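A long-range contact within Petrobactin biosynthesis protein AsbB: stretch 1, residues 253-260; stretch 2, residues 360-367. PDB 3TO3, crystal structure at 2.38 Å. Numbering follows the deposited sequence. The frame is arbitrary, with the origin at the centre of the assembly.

Stretch 1, residues 253-260: NFIISNYA
Stretch 2 (360-367) KATYGSLG

The end of a helix packs against a chain of consecutive turns more than 100 residues later, burying 342 Å² in all, without a clear direct hydrogen bond between them. Stretch 1 is helical through N258, with a wider pi-type turn at 253-255; N258 N donates to F254 O (2.9 Å) and Y259 N to I255 O (2.7 Å), and Y259 is the first residue to leave helical phi/psi (-104/12). Stretch 2 folds through a type I turn, K360 to Y363, then a type II turn, T362 to S365, closed by S365 N to T362 O (3.0 Å); G364 sits at phi/psi 77/7, a positive phi that favours glycine. The register runs in opposite senses: CA of N258 lies 7.4 Å from CA of T362, and CA of I255 7.7 Å from CA of S365.

F254 (chi1 t, chi2 82°) points toward the turns, carrying its ring edge to A361 O, 3.7 Å from CZ, so that carbon-bound ring hydrogens face a carbonyl. Its CE2 lies 3.1 Å from the OG of S365 (chi1 m), which is hydrogen-bonded elsewhere in the structure. I255 starts sideways, but its m,m rotamer carries CD1 to 3.6 Å from S365 O and, methyl to methyl, 3.9 Å from L366 CD1. T362, chi1 p, directs CG2 at the helix, 4.0 Å from N258 CB and 4.3 Å from F254 CE2. Y259 (chi1 m, chi2 64°) is the residue of stretch 1 most covered by the turns: its OH is 3.3 Å from T362 CB and 3.3 Å from S365 CB, the latter at the ring edge. L366 (chi1 t, chi2 p) places CD2 4.1 Å from Y259 CE2 and also 4.4 Å from I255 CG2. The phenol's polar end is served by a water 2.7 Å from Y259 OH; that water's oxygen lies 3.4 Å from T362 O, at best a weak bond.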

# COMPACT_ATOMS: atom_id res chain seq x y z
N ASN B 253 -12.23 -2.18 -2.82
CA ASN B 253 -10.89 -2.12 -2.24
C ASN B 253 -10.61 -0.99 -1.29
O ASN B 253 -9.57 -0.96 -0.64
CB ASN B 253 -9.84 -2.25 -3.33
CG ASN B 253 -10.08 -3.46 -4.18
OD1 ASN B 253 -9.94 -4.59 -3.70
ND2 ASN B 253 -10.50 -3.25 -5.42
N PHE B 254 -11.54 -0.05 -1.23
CA PHE B 254 -11.34 1.13 -0.42
C PHE B 254 -12.50 1.54 0.49
O PHE B 254 -12.34 1.66 1.72
CB PHE B 254 -10.72 2.29 -1.22
CG PHE B 254 -10.10 3.33 -0.34
CD1 PHE B 254 -8.83 3.15 0.17
CD2 PHE B 254 -10.83 4.46 0.03
CE1 PHE B 254 -8.25 4.10 1.01
CE2 PHE B 254 -10.28 5.41 0.87
CZ PHE B 254 -8.98 5.24 1.36
N ILE B 255 -13.65 1.85 -0.11
CA ILE B 255 -14.83 2.23 0.66
C ILE B 255 -15.25 1.18 1.69
O ILE B 255 -15.33 1.47 2.87
CB ILE B 255 -16.05 2.58 -0.22
CG1 ILE B 255 -15.66 3.49 -1.38
CG2 ILE B 255 -17.09 3.31 0.62
CD1 ILE B 255 -14.99 4.75 -0.93
N ILE B 256 -15.50 -0.05 1.24
CA ILE B 256 -16.00 -1.08 2.14
C ILE B 256 -15.07 -1.24 3.33
O ILE B 256 -15.53 -1.41 4.46
CB ILE B 256 -16.13 -2.44 1.46
CG1 ILE B 256 -17.27 -2.43 0.45
CG2 ILE B 256 -16.50 -3.50 2.46
CD1 ILE B 256 -17.73 -3.80 0.07
N SER B 257 -13.77 -1.24 3.08
CA SER B 257 -12.85 -1.53 4.17
C SER B 257 -12.58 -0.31 5.04
O SER B 257 -12.28 -0.47 6.21
CB SER B 257 -11.55 -2.13 3.65
OG SER B 257 -10.93 -1.25 2.74
N ASN B 258 -12.58 0.89 4.46
CA ASN B 258 -12.33 2.10 5.26
C ASN B 258 -13.53 2.87 5.82
O ASN B 258 -13.39 3.84 6.55
CB ASN B 258 -11.44 3.06 4.47
CG ASN B 258 -10.04 2.51 4.22
OD1 ASN B 258 -9.76 1.92 3.18
ND2 ASN B 258 -9.15 2.74 5.17
N TYR B 259 -14.71 2.55 5.32
CA TYR B 259 -15.97 3.10 5.77
C TYR B 259 -16.83 2.23 6.64
O TYR B 259 -18.05 2.45 6.66
CB TYR B 259 -16.78 3.78 4.69
CG TYR B 259 -16.11 4.93 3.99
CD1 TYR B 259 -14.95 4.73 3.23
CD2 TYR B 259 -16.66 6.20 4.03
CE1 TYR B 259 -14.36 5.79 2.55
CE2 TYR B 259 -16.09 7.26 3.33
CZ TYR B 259 -14.95 7.05 2.59
OH TYR B 259 -14.39 8.11 1.90
N ALA B 260 -16.28 1.13 7.12
CA ALA B 260 -17.10 0.18 7.86
C ALA B 260 -18.00 0.89 8.88
O ALA B 260 -19.15 0.52 9.05
CB ALA B 260 -16.23 -0.87 8.56
N LYS B 360 -8.91 12.25 7.69
CA LYS B 360 -7.80 12.57 6.79
C LYS B 360 -7.54 11.47 5.77
O LYS B 360 -7.19 11.74 4.62
CB LYS B 360 -6.53 12.74 7.61
CG LYS B 360 -5.29 13.11 6.80
CD LYS B 360 -4.00 12.81 7.59
CE LYS B 360 -4.12 13.21 9.07
NZ LYS B 360 -2.78 13.54 9.63
N ALA B 361 -7.70 10.23 6.23
CA ALA B 361 -7.38 9.03 5.45
C ALA B 361 -8.33 8.76 4.28
O ALA B 361 -7.95 8.19 3.28
CB ALA B 361 -7.29 7.79 6.36
N THR B 362 -9.58 9.15 4.44
CA THR B 362 -10.59 9.02 3.40
C THR B 362 -10.80 10.30 2.61
O THR B 362 -11.77 10.42 1.87
CB THR B 362 -11.89 8.49 3.98
OG1 THR B 362 -12.30 9.36 5.04
CG2 THR B 362 -11.64 7.09 4.58
N TYR B 363 -9.96 11.30 2.86
CA TYR B 363 -10.14 12.60 2.22
C TYR B 363 -10.18 12.47 0.70
O TYR B 363 -9.21 12.00 0.08
CB TYR B 363 -8.96 13.49 2.60
CG TYR B 363 -9.13 14.95 2.25
CD1 TYR B 363 -10.19 15.69 2.76
CD2 TYR B 363 -8.20 15.60 1.44
CE1 TYR B 363 -10.35 17.04 2.45
CE2 TYR B 363 -8.34 16.95 1.13
CZ TYR B 363 -9.42 17.66 1.64
OH TYR B 363 -9.57 18.99 1.34
N GLY B 364 -11.27 12.95 0.09
CA GLY B 364 -11.47 12.89 -1.35
C GLY B 364 -11.88 11.57 -1.96
O GLY B 364 -11.95 11.42 -3.19
N SER B 365 -12.17 10.61 -1.10
CA SER B 365 -12.33 9.22 -1.52
C SER B 365 -13.69 8.83 -2.05
O SER B 365 -13.83 7.76 -2.61
CB SER B 365 -11.97 8.30 -0.35
OG SER B 365 -10.55 8.28 -0.21
N LEU B 366 -14.72 9.63 -1.79
CA LEU B 366 -16.01 9.31 -2.36
C LEU B 366 -16.67 10.55 -2.99
O LEU B 366 -17.38 11.28 -2.32
CB LEU B 366 -16.85 8.81 -1.19
CG LEU B 366 -18.11 8.03 -1.43
CD1 LEU B 366 -17.84 6.97 -2.41
CD2 LEU B 366 -18.44 7.46 -0.08
N GLY B 367 -16.63 10.65 -4.29
CA GLY B 367 -17.04 11.88 -4.91
C GLY B 367 -17.31 11.58 -6.34
O GLY B 367 -16.76 10.64 -6.89
O HOH W 1 -15.10 10.64 2.46